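Long-range contacts in DisA protein (Sorangium cellulosum, PDB 6CCA), which is a gem-dimethylating carbon methyltransferase of the disorazol polyketide assembly line, probably using S-adenosylmethionine as methyl donor: residues Val242-Ser247 and Pro274-Val279; Ile226-Val231 and Arg251-Phe256; Val302-Asn307 and Trp331-Glu336; Ile260-Thr265 and Phe281-Leu286. One frame throughout, in Å; residues are numbered along the deposited sequence.

Interaction 1: Val242-Ser247 and Pro274-Val279; sequences VLEALS and PRYPFV
Leu243 sets its CB over the centre of the Tyr276 ring, 3.8 Å from the centroid and 5° off the normal, a well-centred CH-pi contact. Arg275 CG rests on the opposite face, nearer the rim, and the phenol ring is thus sandwiched between aliphatic groups. Leu243 CG stands beside the backbone N (chi1 -65°), with CD1 of Leu243 touching Tyr276 CD2 at 3.7 Å, while its CD2 leaves the ring and reaches Val279 CG2 at 3.7 Å. Phe278 turns its edge to the Leu243 carbonyl and brings CE1 close to Ser247.

The polar rim of the contact centres on one oxygen. Glu244 OE1 takes the Tyr276 OH on its anti lone pair at 2.6 Å, and this OE1 lies in the plane of the ring. Arg275 NH2 forms a salt bridge to Glu244 OE1 at 2.8 Å, coming from above the carboxylate with a bent angle of 132°. Arg275 NE also donates to Tyr276 OH at 3.0 Å, so the phenol oxygen and Glu244 OE1 are both tied to the one guanidinium group. Helix 239-246 is thereby joined to the loop entering strand 279-281, as in the Rossmann-like fold of class I methyltransferases, where helices flank a parallel sheet.

Interaction 2: Ile226-Val231 and Arg251-Phe256; sequences ITILEV and RHLEYF
Tyr255 and Glu230 meet through their polar ends, and their torsions explain how. Both set CG anti to the backbone N (chi1 -172° and -178°), and the glutamate stays extended, so that Tyr255 OH donates to Glu230 OE1 at 2.6 Å. The oxygen lies in the ring plane, yet the hydroxyl arrives from above the carboxylate, whose plane stands almost perpendicular to the ring. Thr239 OG1 is a second hydrogen-bonding partner of this OE1. Nearby, Ile228 splits its branches: CD1 touches Leu253 CD1 at 3.7 Å, and CG2 packs against Tyr255 CE2 at 3.9 Å.

The other face of the strand pair is partly polar. Thr227 keeps OG1 beside its backbone N (chi1 -52°) and donates from it to Glu254 OE1 at 2.9 Å; its methyl CG2 is turned to Phe256 CE1, 3.9 Å away. Arg299 holds the second oxygen of Glu254 in a salt bridge. Further along, Leu229 CD1 leans on Phe256 CB at 3.8 Å.

Five near-straight backbone bonds keep the strands in parallel register. With helix 239-246 between them in sequence, they are consistent with the first beta-alpha-beta unit of the class I methyltransferase fold, whose early strands commonly carry the S-adenosylmethionine site.

Interaction 3: Val302-Asn307 and Trp331-Glu336; sequences VVLGAN and WLVLNE
Val333 spreads its two methyls between Val302 and Leu304 of the neighbouring parallel strand, a fork set by CG1 standing anti to the backbone N (chi1 177°). Val333 CG2 meets Val302 CG1 and Val333 CG1 meets Leu304 CD1, both at 4.0 Å. Helix 196-216 covers this face. On the other face, Val303 CG1 and Leu332 CD1 pack at 4.1 Å, and Leu334 CD2 comes no nearer than 4.1 Å to Gly305 O, where glycine has no side chain. Four near-straight backbone bonds, donated by Val303, Val333, Gly305 and Asn335, join the strands.

At the C-terminal ends, Asn307 N bonds weakly to Asn335 O, at 2.6 Å but a bent 129°. The amides of Asn307 and Asn335 cross with planes 53° apart, Asn307 ND2 lying 3.6 Å from Asn335 CG without a hydrogen bond; Asn335 OD1 is instead bonded to Gln402. A water bridges the side chains, 2.8 Å from Asn307 OD1 and 2.9 Å from Glu336 OE1. Glu336 OE2 is hydrogen-bonded to His310 ND1.

Regular backbone bonds and hydrocarbon contacts hold the strands in the core, whereas amides, a carboxylate and ordered water mark their ends, where methyltransferases of this fold commonly place active sites.

Interaction 4: Ile260-Thr265 and Phe281-Leu286; sequences ISHAFT and FQPLDL
His262 presents the edge of its imidazole to Pro283, CD2 coming 3.5 Å from Pro283 CG, and the two side chains lie side by side, pointing the same way. The phenyl of Phe281 is met obliquely by a backbone oxygen, with its CD2 3.8 Å from Thr265 O; the same ring also meets Tyr257, their planes at about 45°. A third flat group, the carboxylate of Asp285, has one face covered by a methyl, as Ile260 CD1 sits above it at 3.6 Å from Asp285 CG.

Between these flat groups, the Thr265 side chain crosses Pro283 at about a right angle, OG1 lying 3.9 Å from Pro283 CD. This OG1 is placed between the backbone N and carbonyl carbon (chi1 70°) and donates back to His262 O at 3.0 Å, within the helix. That choice leaves CG2 to approach Gln282 O at 4.0 Å. No hydrogen bond links the segments: Ile260 N lies 3.3 Å from Leu284 O, but the angle is poor. Just before the helix, Ser261 OG serves as N-cap, accepting from Phe264 N at 2.9 Å in a nearly straight bond.

The first turn of helix 262-272 thus rests on the chain leaving strand 279-281. Backbone bonds from Gln282 to Tyr257 and from Leu284 to Asp259 continue the pairing beside strand 253-257, while Leu284 packs on strand 226-231 and Leu286 on helix 315-325.

From the N terminus, strand 226-231 passes into helix 239-246 and on to strand 253-257, where interaction 2 closes the first loop, strand to strand. Interaction 1 opens inside that loop, on the helix, but closes later at 274-279, so the two cross; Phe278 O probably hydrogen-bonds through the backbone to Tyr255 N. Interaction 4 opens at 260-265 and ends at 281-286, crossing interaction 1 in turn. Interactions 1 and 4 join helices 239-246 and 262-272 to the loops on either side of strand 279-281. Interaction 3 follows in series, closing the loop from 302-307 to 331-336 through helix 315-325; Leu229 probably bonds to Val302 and Leu304, making one continuous sheet.

Interaction 1: Val242-Ser247 and Pro274-Val279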
loop_
_atom_site.group_PDB
_atom_site.type_symbol
_atom_site.label_atom_id
_atom_site.label_comp_id
_atom_site.label_asym_id
_atom_site.label_seq_id
_atom_site.Cartn_x
_atom_site.Cartn_y
_atom_site.Cartn_z
ATOM N N VAL A 242 11.012 -8.113 -9.785
ATOM C CA VAL A 242 10.851 -7.319 -10.960
ATOM C C VAL A 242 12.122 -7.307 -11.837
ATOM O O VAL A 242 12.091 -7.548 -13.070
ATOM C CB VAL A 242 10.427 -5.885 -10.609
ATOM C CG1 VAL A 242 10.442 -5.004 -11.846
ATOM C CG2 VAL A 242 9.025 -5.860 -9.948
ATOM N N LEU A 243 13.241 -7.016 -11.198
ATOM C CA LEU A 243 14.488 -6.912 -11.929
ATOM C C LEU A 243 14.831 -8.288 -12.558
ATOM O O LEU A 243 15.329 -8.373 -13.661
ATOM C CB LEU A 243 15.575 -6.447 -10.975
ATOM C CG LEU A 243 15.418 -5.047 -10.408
ATOM C CD1 LEU A 243 16.619 -4.733 -9.504
ATOM C CD2 LEU A 243 15.281 -3.971 -11.448
ATOM N N GLU A 244 14.618 -9.372 -11.837
ATOM C CA GLU A 244 14.911 -10.673 -12.418
ATOM C C GLU A 244 14.029 -10.922 -13.652
ATOM O O GLU A 244 14.515 -11.392 -14.700
ATOM C CB GLU A 244 14.749 -11.788 -11.396
ATOM C CG GLU A 244 15.164 -13.160 -11.935
ATOM C CD GLU A 244 16.656 -13.231 -12.370
ATOM O OE1 GLU A 244 17.536 -12.400 -11.972
ATOM O OE2 GLU A 244 16.985 -14.111 -13.175
ATOM N N ALA A 245 12.740 -10.593 -13.553
ATOM C CA ALA A 245 11.829 -10.817 -14.722
ATOM C C ALA A 245 12.213 -9.939 -15.887
ATOM O O ALA A 245 12.039 -10.288 -17.070
ATOM C CB ALA A 245 10.370 -10.557 -14.345
ATOM N N LEU A 246 12.731 -8.757 -15.602
ATOM C CA LEU A 246 13.048 -7.835 -16.676
ATOM C C LEU A 246 14.415 -8.059 -17.298
ATOM O O LEU A 246 14.711 -7.429 -18.300
ATOM C CB LEU A 246 12.914 -6.405 -16.196
ATOM C CG LEU A 246 11.548 -5.733 -16.358
ATOM C CD1 LEU A 246 10.388 -6.575 -15.926
ATOM C CD2 LEU A 246 11.568 -4.433 -15.570
ATOM N N SER A 247 15.256 -8.872 -16.663
ATOM C CA SER A 247 16.701 -8.793 -16.918
ATOM C C SER A 247 17.027 -9.259 -18.343
ATOM O O SER A 247 18.009 -8.816 -18.887
ATOM C CB SER A 247 17.527 -9.582 -15.897
ATOM O OG SER A 247 17.100 -10.922 -15.893
ATOM N N PRO A 274 25.315 -4.709 -8.704
ATOM C CA PRO A 274 26.185 -5.671 -9.417
ATOM C C PRO A 274 25.487 -6.629 -10.392
ATOM O O PRO A 274 25.964 -6.863 -11.554
ATOM C CB PRO A 274 26.889 -6.414 -8.254
ATOM C CG PRO A 274 26.909 -5.434 -7.150
ATOM C CD PRO A 274 25.492 -4.809 -7.252
ATOM N N ARG A 275 24.361 -7.190 -9.967
ATOM C CA ARG A 275 23.703 -8.205 -10.801
ATOM C C ARG A 275 22.894 -7.631 -11.916
ATOM O O ARG A 275 22.656 -8.317 -12.928
ATOM C CB ARG A 275 22.836 -9.073 -9.842
ATOM C CG ARG A 275 22.028 -10.203 -10.503
ATOM C CD ARG A 275 21.435 -11.136 -9.422
ATOM N NE ARG A 275 20.445 -12.048 -9.979
ATOM C CZ ARG A 275 20.723 -13.157 -10.660
ATOM N NH1 ARG A 275 21.986 -13.537 -10.876
ATOM N NH2 ARG A 275 19.731 -13.902 -11.132
ATOM N N TYR A 276 22.449 -6.372 -11.776
ATOM C CA TYR A 276 21.561 -5.681 -12.759
ATOM C C TYR A 276 22.130 -4.332 -13.160
ATOM O O TYR A 276 21.763 -3.277 -12.634
ATOM C CB TYR A 276 20.148 -5.494 -12.115
ATOM C CG TYR A 276 19.567 -6.798 -11.662
ATOM C CD1 TYR A 276 19.161 -7.759 -12.584
ATOM C CD2 TYR A 276 19.419 -7.073 -10.319
ATOM C CE1 TYR A 276 18.633 -8.976 -12.140
ATOM C CE2 TYR A 276 18.906 -8.291 -9.896
ATOM C CZ TYR A 276 18.484 -9.212 -10.832
ATOM O OH TYR A 276 17.926 -10.407 -10.388
ATOM N N PRO A 277 23.101 -4.347 -14.111
ATOM C CA PRO A 277 23.798 -3.130 -14.470
ATOM C C PRO A 277 22.940 -2.154 -15.185
ATOM O O PRO A 277 23.285 -0.993 -15.250
ATOM C CB PRO A 277 24.923 -3.613 -15.429
ATOM C CG PRO A 277 24.951 -5.118 -15.329
ATOM C CD PRO A 277 23.549 -5.520 -14.905
ATOM N N PHE A 278 21.777 -2.579 -15.668
ATOM C CA PHE A 278 20.831 -1.631 -16.272
ATOM C C PHE A 278 20.078 -0.660 -15.262
ATOM O O PHE A 278 19.276 0.191 -15.685
ATOM C CB PHE A 278 19.839 -2.387 -17.162
ATOM C CG PHE A 278 18.972 -3.382 -16.435
ATOM C CD1 PHE A 278 19.372 -4.694 -16.285
ATOM C CD2 PHE A 278 17.748 -3.027 -15.917
ATOM C CE1 PHE A 278 18.585 -5.648 -15.649
ATOM C CE2 PHE A 278 16.943 -3.976 -15.254
ATOM C CZ PHE A 278 17.347 -5.293 -15.125
ATOM N N VAL A 279 20.246 -0.873 -13.964
ATOM C CA VAL A 279 19.561 -0.071 -12.945
ATOM C C VAL A 279 20.404 1.103 -12.523
ATOM O O VAL A 279 21.627 0.913 -12.314
ATOM C CB VAL A 279 19.269 -0.917 -11.718
ATOM C CG1 VAL A 279 18.582 -0.072 -10.625
ATOM C CG2 VAL A 279 18.490 -2.176 -12.137
#

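Interaction 2: Ile226-Val231 and Arg251-Phe256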
loop_
_atom_site.group_PDB
_atom_site.type_symbol
_atom_site.label_atom_id
_atom_site.label_comp_id
_atom_site.label_asym_id
_atom_site.label_seq_id
_atom_site.Cartn_x
_atom_site.Cartn_y
_atom_site.Cartn_z
ATOM N N ILE A 226 13.856 1.702 -23.356
ATOM C CA ILE A 226 12.653 1.911 -22.588
ATOM C C ILE A 226 13.123 2.179 -21.148
ATOM O O ILE A 226 14.041 1.465 -20.686
ATOM C CB ILE A 226 11.771 0.656 -22.558
ATOM C CG1 ILE A 226 11.204 0.292 -23.949
ATOM C CG2 ILE A 226 10.618 0.876 -21.598
ATOM C CD1 ILE A 226 10.296 1.344 -24.497
ATOM N N THR A 227 12.556 3.224 -20.527
ATOM C CA THR A 227 12.995 3.694 -19.214
ATOM C C THR A 227 11.862 3.594 -18.221
ATOM O O THR A 227 10.810 4.199 -18.421
ATOM C CB THR A 227 13.478 5.153 -19.292
ATOM O OG1 THR A 227 14.435 5.255 -20.332
ATOM C CG2 THR A 227 14.180 5.570 -18.020
ATOM N N ILE A 228 12.089 2.841 -17.140
ATOM C CA ILE A 228 11.040 2.633 -16.141
ATOM C C ILE A 228 11.519 3.242 -14.849
ATOM O O ILE A 228 12.692 3.103 -14.515
ATOM C CB ILE A 228 10.826 1.141 -15.979
ATOM C CG1 ILE A 228 10.439 0.529 -17.320
ATOM C CG2 ILE A 228 9.885 0.841 -14.812
ATOM C CD1 ILE A 228 10.303 -0.993 -17.294
ATOM N N LEU A 229 10.659 3.973 -14.181
ATOM C CA LEU A 229 10.953 4.527 -12.860
ATOM C C LEU A 229 10.151 3.785 -11.821
ATOM O O LEU A 229 8.953 3.720 -11.945
ATOM C CB LEU A 229 10.593 5.993 -12.852
ATOM C CG LEU A 229 10.477 6.700 -11.494
ATOM C CD1 LEU A 229 11.887 6.800 -10.962
ATOM C CD2 LEU A 229 9.878 8.075 -11.653
ATOM N N GLU A 230 10.794 3.283 -10.773
ATOM C CA GLU A 230 10.097 2.856 -9.606
ATOM C C GLU A 230 10.241 3.892 -8.509
ATOM O O GLU A 230 11.344 4.260 -8.122
ATOM C CB GLU A 230 10.576 1.514 -9.080
ATOM C CG GLU A 230 9.782 1.063 -7.877
ATOM C CD GLU A 230 10.069 -0.375 -7.411
ATOM O OE1 GLU A 230 11.080 -0.984 -7.864
ATOM O OE2 GLU A 230 9.273 -0.814 -6.519
ATOM N N VAL A 231 9.107 4.349 -8.002
ATOM C CA VAL A 231 9.112 5.249 -6.859
ATOM C C VAL A 231 8.945 4.505 -5.576
ATOM O O VAL A 231 8.268 3.470 -5.522
ATOM C CB VAL A 231 8.039 6.345 -7.000
ATOM C CG1 VAL A 231 8.402 7.244 -8.194
ATOM C CG2 VAL A 231 6.702 5.783 -7.227
ATOM N N ARG A 251 19.192 -5.154 -22.617
ATOM C CA ARG A 251 19.857 -4.323 -23.640
ATOM C C ARG A 251 19.039 -3.136 -24.128
ATOM O O ARG A 251 19.608 -2.126 -24.593
ATOM C CB ARG A 251 20.392 -5.195 -24.787
ATOM C CG ARG A 251 19.548 -5.321 -26.045
ATOM C CD ARG A 251 20.158 -6.409 -26.943
ATOM N NE ARG A 251 19.154 -7.012 -27.821
ATOM C CZ ARG A 251 18.171 -7.830 -27.424
ATOM N NH1 ARG A 251 18.025 -8.167 -26.148
ATOM N NH2 ARG A 251 17.312 -8.310 -28.319
ATOM N N HIS A 252 17.721 -3.199 -23.998
ATOM C CA HIS A 252 16.930 -1.989 -24.291
ATOM C C HIS A 252 16.176 -1.403 -23.098
ATOM O O HIS A 252 15.174 -0.752 -23.261
ATOM C CB HIS A 252 16.006 -2.199 -25.472
ATOM C CG HIS A 252 15.768 -3.625 -25.783
ATOM N ND1 HIS A 252 14.998 -4.433 -24.980
ATOM C CD2 HIS A 252 16.195 -4.396 -26.812
ATOM C CE1 HIS A 252 14.979 -5.654 -25.487
ATOM N NE2 HIS A 252 15.690 -5.655 -26.602
ATOM N N LEU A 253 16.709 -1.584 -21.918
ATOM C CA LEU A 253 16.047 -1.121 -20.722
ATOM C C LEU A 253 16.963 -0.275 -19.846
ATOM O O LEU A 253 18.156 -0.591 -19.669
ATOM C CB LEU A 253 15.518 -2.369 -20.003
ATOM C CG LEU A 253 14.910 -2.191 -18.632
ATOM C CD1 LEU A 253 13.606 -1.447 -18.791
ATOM C CD2 LEU A 253 14.690 -3.563 -18.048
ATOM N N GLU A 254 16.417 0.817 -19.307
ATOM C CA GLU A 254 16.973 1.455 -18.121
ATOM C C GLU A 254 15.912 1.477 -16.995
ATOM O O GLU A 254 14.783 1.926 -17.217
ATOM C CB GLU A 254 17.368 2.872 -18.377
ATOM C CG GLU A 254 18.187 3.165 -19.581
ATOM C CD GLU A 254 18.242 4.659 -19.754
ATOM O OE1 GLU A 254 17.350 5.270 -20.465
ATOM O OE2 GLU A 254 19.067 5.188 -19.000
ATOM N N TYR A 255 16.283 1.060 -15.789
ATOM C CA TYR A 255 15.381 1.042 -14.684
ATOM C C TYR A 255 15.934 1.941 -13.551
ATOM O O TYR A 255 17.083 1.818 -13.148
ATOM C CB TYR A 255 15.225 -0.381 -14.231
ATOM C CG TYR A 255 14.171 -0.666 -13.197
ATOM C CD1 TYR A 255 14.353 -0.382 -11.843
ATOM C CD2 TYR A 255 12.985 -1.305 -13.572
ATOM C CE1 TYR A 255 13.367 -0.680 -10.891
ATOM C CE2 TYR A 255 11.985 -1.593 -12.661
ATOM C CZ TYR A 255 12.170 -1.303 -11.311
ATOM O OH TYR A 255 11.139 -1.624 -10.427
ATOM N N PHE A 256 15.140 2.907 -13.124
ATOM C CA PHE A 256 15.502 3.777 -12.038
ATOM C C PHE A 256 14.868 3.287 -10.729
ATOM O O PHE A 256 13.638 3.331 -10.513
ATOM C CB PHE A 256 15.084 5.198 -12.339
ATOM C CG PHE A 256 16.024 5.929 -13.263
ATOM C CD1 PHE A 256 16.098 5.587 -14.616
ATOM C CD2 PHE A 256 16.851 6.928 -12.774
ATOM C CE1 PHE A 256 16.997 6.236 -15.474
ATOM C CE2 PHE A 256 17.735 7.615 -13.639
ATOM C CZ PHE A 256 17.841 7.225 -14.957
#

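Interaction 3: Val302-Asn307 and Trp331-Glu336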
loop_
_atom_site.group_PDB
_atom_site.type_symbol
_atom_site.label_atom_id
_atom_site.label_comp_id
_atom_site.label_asym_id
_atom_site.label_seq_id
_atom_site.Cartn_x
_atom_site.Cartn_y
_atom_site.Cartn_z
ATOM N N VAL A 302 7.372 4.351 -18.205
ATOM C CA VAL A 302 6.506 3.738 -17.146
ATOM C C VAL A 302 6.984 4.249 -15.812
ATOM O O VAL A 302 8.194 4.346 -15.581
ATOM C CB VAL A 302 6.598 2.169 -17.118
ATOM C CG1 VAL A 302 5.688 1.552 -16.063
ATOM C CG2 VAL A 302 6.289 1.566 -18.458
ATOM N N VAL A 303 6.029 4.598 -14.958
ATOM C CA VAL A 303 6.277 4.791 -13.563
ATOM C C VAL A 303 5.539 3.723 -12.768
ATOM O O VAL A 303 4.313 3.582 -12.922
ATOM C CB VAL A 303 5.856 6.152 -13.093
ATOM C CG1 VAL A 303 6.062 6.325 -11.610
ATOM C CG2 VAL A 303 6.649 7.233 -13.768
ATOM N N LEU A 304 6.257 3.010 -11.906
ATOM C CA LEU A 304 5.707 1.974 -11.030
ATOM C C LEU A 304 5.716 2.449 -9.586
ATOM O O LEU A 304 6.735 2.962 -9.074
ATOM C CB LEU A 304 6.596 0.713 -11.113
ATOM C CG LEU A 304 6.343 -0.339 -10.025
ATOM C CD1 LEU A 304 4.943 -0.921 -10.243
ATOM C CD2 LEU A 304 7.377 -1.422 -10.159
ATOM N N GLY A 305 4.577 2.300 -8.912
ATOM C CA GLY A 305 4.440 2.649 -7.484
ATOM C C GLY A 305 3.790 1.504 -6.767
ATOM O O GLY A 305 2.575 1.297 -6.925
ATOM N N ALA A 306 4.554 0.767 -5.985
ATOM C CA ALA A 306 4.022 -0.387 -5.322
ATOM C C ALA A 306 3.784 -0.058 -3.917
ATOM O O ALA A 306 4.756 -0.092 -3.112
ATOM C CB ALA A 306 5.029 -1.534 -5.460
ATOM N N ASN A 307 2.543 0.319 -3.597
ATOM C CA ASN A 307 2.039 0.563 -2.257
ATOM C C ASN A 307 2.708 1.769 -1.585
ATOM O O ASN A 307 3.009 1.711 -0.404
ATOM C CB ASN A 307 2.066 -0.707 -1.347
ATOM C CG ASN A 307 0.915 -1.692 -1.689
ATOM O OD1 ASN A 307 -0.235 -1.389 -1.490
ATOM N ND2 ASN A 307 1.258 -2.896 -2.246
ATOM N N TRP A 331 2.786 4.847 -19.096
ATOM C CA TRP A 331 1.876 4.238 -18.074
ATOM C C TRP A 331 2.290 4.514 -16.640
ATOM O O TRP A 331 3.500 4.516 -16.314
ATOM C CB TRP A 331 1.856 2.729 -18.253
ATOM C CG TRP A 331 1.331 2.171 -19.543
ATOM C CD1 TRP A 331 0.986 2.837 -20.666
ATOM C CD2 TRP A 331 1.234 0.791 -19.835
ATOM N NE1 TRP A 331 0.581 1.929 -21.630
ATOM C CE2 TRP A 331 0.774 0.664 -21.156
ATOM C CE3 TRP A 331 1.506 -0.373 -19.091
ATOM C CZ2 TRP A 331 0.533 -0.576 -21.750
ATOM C CZ3 TRP A 331 1.299 -1.629 -19.679
ATOM C CH2 TRP A 331 0.778 -1.717 -21.019
ATOM N N LEU A 332 1.291 4.745 -15.795
ATOM C CA LEU A 332 1.427 4.606 -14.359
ATOM C C LEU A 332 0.872 3.252 -13.945
ATOM O O LEU A 332 -0.233 2.884 -14.387
ATOM C CB LEU A 332 0.668 5.723 -13.695
ATOM C CG LEU A 332 0.569 5.643 -12.180
ATOM C CD1 LEU A 332 1.969 5.724 -11.545
ATOM C CD2 LEU A 332 -0.300 6.773 -11.622
ATOM N N VAL A 333 1.672 2.475 -13.235
ATOM C CA VAL A 333 1.253 1.160 -12.750
ATOM C C VAL A 333 1.269 1.254 -11.225
ATOM O O VAL A 333 2.336 1.533 -10.582
ATOM C CB VAL A 333 2.218 0.078 -13.222
ATOM C CG1 VAL A 333 1.782 -1.260 -12.626
ATOM C CG2 VAL A 333 2.258 0.068 -14.747
ATOM N N LEU A 334 0.089 1.108 -10.632
ATOM C CA LEU A 334 -0.053 1.122 -9.174
ATOM C C LEU A 334 -0.408 -0.257 -8.635
ATOM O O LEU A 334 -1.266 -0.958 -9.237
ATOM C CB LEU A 334 -1.161 2.106 -8.762
ATOM C CG LEU A 334 -1.064 3.547 -9.150
ATOM C CD1 LEU A 334 -2.340 4.332 -8.846
ATOM C CD2 LEU A 334 0.120 4.182 -8.431
ATOM N N ASN A 335 0.222 -0.622 -7.512
ATOM C CA ASN A 335 -0.248 -1.694 -6.667
ATOM C C ASN A 335 -0.615 -1.058 -5.346
ATOM O O ASN A 335 0.271 -0.434 -4.681
ATOM C CB ASN A 335 0.865 -2.698 -6.491
ATOM C CG ASN A 335 0.457 -3.895 -5.633
ATOM O OD1 ASN A 335 -0.674 -3.968 -5.127
ATOM N ND2 ASN A 335 1.354 -4.887 -5.555
ATOM N N GLU A 336 -1.886 -1.090 -5.011
ATOM C CA GLU A 336 -2.419 -0.355 -3.889
ATOM C C GLU A 336 -3.426 -1.167 -3.057
ATOM O O GLU A 336 -4.172 -1.992 -3.558
ATOM C CB GLU A 336 -3.158 0.944 -4.350
ATOM C CG GLU A 336 -2.227 2.129 -4.634
ATOM C CD GLU A 336 -1.681 2.743 -3.336
ATOM O OE1 GLU A 336 -2.358 2.770 -2.298
ATOM O OE2 GLU A 336 -0.547 3.215 -3.339
HETATM O O HOH W 1 1.421 3.152 -4.945
HETATM O O HOH W 2 -1.480 0.834 -0.388
#

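Interaction 4: Ile260-Thr265 and Phe281-Leu286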
loop_
_atom_site.group_PDB
_atom_site.type_symbol
_atom_site.label_atom_id
_atom_site.label_comp_id
_atom_site.label_asym_id
_atom_site.label_seq_id
_atom_site.Cartn_x
_atom_site.Cartn_y
_atom_site.Cartn_z
ATOM N N ILE A 260 12.610 8.087 -1.446
ATOM C CA ILE A 260 12.892 9.318 -0.735
ATOM C C ILE A 260 14.207 9.228 0.084
ATOM O O ILE A 260 14.946 10.199 0.193
ATOM C CB ILE A 260 11.699 9.721 0.141
ATOM C CG1 ILE A 260 11.883 11.127 0.709
ATOM C CG2 ILE A 260 11.415 8.737 1.265
ATOM C CD1 ILE A 260 10.511 11.766 1.074
ATOM N N SER A 261 14.451 8.050 0.650
ATOM C CA SER A 261 15.678 7.793 1.435
ATOM C C SER A 261 16.899 7.527 0.604
ATOM O O SER A 261 16.992 6.543 -0.131
ATOM C CB SER A 261 15.459 6.620 2.406
ATOM O OG SER A 261 16.671 6.167 2.989
ATOM N N HIS A 262 17.876 8.384 0.780
ATOM C CA HIS A 262 19.164 8.194 0.186
ATOM C C HIS A 262 19.826 6.914 0.678
ATOM O O HIS A 262 20.381 6.190 -0.107
ATOM C CB HIS A 262 19.996 9.465 0.417
ATOM C CG HIS A 262 21.323 9.424 -0.223
ATOM N ND1 HIS A 262 22.434 8.980 0.452
ATOM C CD2 HIS A 262 21.738 9.750 -1.472
ATOM C CE1 HIS A 262 23.474 8.998 -0.365
ATOM N NE2 HIS A 262 23.084 9.489 -1.527
ATOM N N ALA A 263 19.705 6.598 1.973
ATOM C CA ALA A 263 20.189 5.352 2.513
ATOM C C ALA A 263 19.596 4.123 1.823
ATOM O O ALA A 263 20.316 3.165 1.522
ATOM C CB ALA A 263 19.892 5.257 4.014
ATOM N N PHE A 264 18.267 4.113 1.672
ATOM C CA PHE A 264 17.624 3.018 0.986
ATOM C C PHE A 264 18.106 2.863 -0.458
ATOM O O PHE A 264 18.289 1.759 -0.906
ATOM C CB PHE A 264 16.098 3.119 1.036
ATOM C CG PHE A 264 15.491 2.883 2.392
ATOM C CD1 PHE A 264 16.208 2.323 3.460
ATOM C CD2 PHE A 264 14.197 3.218 2.599
ATOM C CE1 PHE A 264 15.597 2.105 4.691
ATOM C CE2 PHE A 264 13.565 3.011 3.811
ATOM C CZ PHE A 264 14.273 2.460 4.865
ATOM N N THR A 265 18.366 3.925 -1.179
ATOM C CA THR A 265 18.847 3.788 -2.526
ATOM C C THR A 265 20.290 3.243 -2.534
ATOM O O THR A 265 20.614 2.466 -3.383
ATOM C CB THR A 265 18.657 5.091 -3.378
ATOM O OG1 THR A 265 19.517 6.117 -2.958
ATOM C CG2 THR A 265 17.273 5.663 -3.172
ATOM N N PHE A 281 20.401 4.038 -9.513
ATOM C CA PHE A 281 19.876 4.196 -8.182
ATOM C C PHE A 281 20.020 5.659 -7.836
ATOM O O PHE A 281 21.153 6.228 -7.916
ATOM C CB PHE A 281 20.708 3.335 -7.212
ATOM C CG PHE A 281 20.700 1.889 -7.517
ATOM C CD1 PHE A 281 21.486 1.333 -8.482
ATOM C CD2 PHE A 281 19.817 1.055 -6.830
ATOM C CE1 PHE A 281 21.424 -0.024 -8.751
ATOM C CE2 PHE A 281 19.777 -0.274 -7.114
ATOM C CZ PHE A 281 20.575 -0.828 -8.058
ATOM N N GLN A 282 18.910 6.301 -7.467
ATOM C CA GLN A 282 18.867 7.769 -7.295
ATOM C C GLN A 282 17.712 8.128 -6.382
ATOM O O GLN A 282 16.573 7.672 -6.603
ATOM C CB GLN A 282 18.628 8.411 -8.682
ATOM C CG GLN A 282 18.777 9.927 -8.781
ATOM C CD GLN A 282 18.929 10.431 -10.251
ATOM O OE1 GLN A 282 19.319 9.693 -11.149
ATOM N NE2 GLN A 282 18.632 11.701 -10.464
ATOM N N PRO A 283 17.950 8.986 -5.387
ATOM C CA PRO A 283 16.876 9.420 -4.525
ATOM C C PRO A 283 15.802 10.250 -5.294
ATOM O O PRO A 283 16.127 10.944 -6.225
ATOM C CB PRO A 283 17.558 10.264 -3.461
ATOM C CG PRO A 283 18.986 10.040 -3.606
ATOM C CD PRO A 283 19.299 9.451 -4.943
ATOM N N LEU A 284 14.596 10.191 -4.838
ATOM C CA LEU A 284 13.493 10.993 -5.401
ATOM C C LEU A 284 12.378 11.152 -4.446
ATOM O O LEU A 284 11.821 10.177 -3.897
ATOM C CB LEU A 284 12.895 10.330 -6.628
ATOM C CG LEU A 284 11.719 11.050 -7.310
ATOM C CD1 LEU A 284 11.996 12.484 -7.743
ATOM C CD2 LEU A 284 11.431 10.238 -8.576
ATOM N N ASP A 285 11.996 12.422 -4.272
ATOM C CA ASP A 285 10.912 12.827 -3.433
ATOM C C ASP A 285 9.923 13.477 -4.382
ATOM O O ASP A 285 10.256 14.503 -4.967
ATOM C CB ASP A 285 11.375 13.875 -2.441
ATOM C CG ASP A 285 10.247 14.298 -1.477
ATOM O OD1 ASP A 285 9.092 13.980 -1.730
ATOM O OD2 ASP A 285 10.528 14.914 -0.452
ATOM N N LEU A 286 8.758 12.853 -4.614
ATOM C CA LEU A 286 7.884 13.329 -5.711
ATOM C C LEU A 286 7.210 14.651 -5.334
ATOM O O LEU A 286 6.832 15.434 -6.234
ATOM C CB LEU A 286 6.770 12.329 -6.041
ATOM C CG LEU A 286 7.114 11.134 -6.896
ATOM C CD1 LEU A 286 5.884 10.209 -6.931
ATOM C CD2 LEU A 286 7.560 11.534 -8.304
#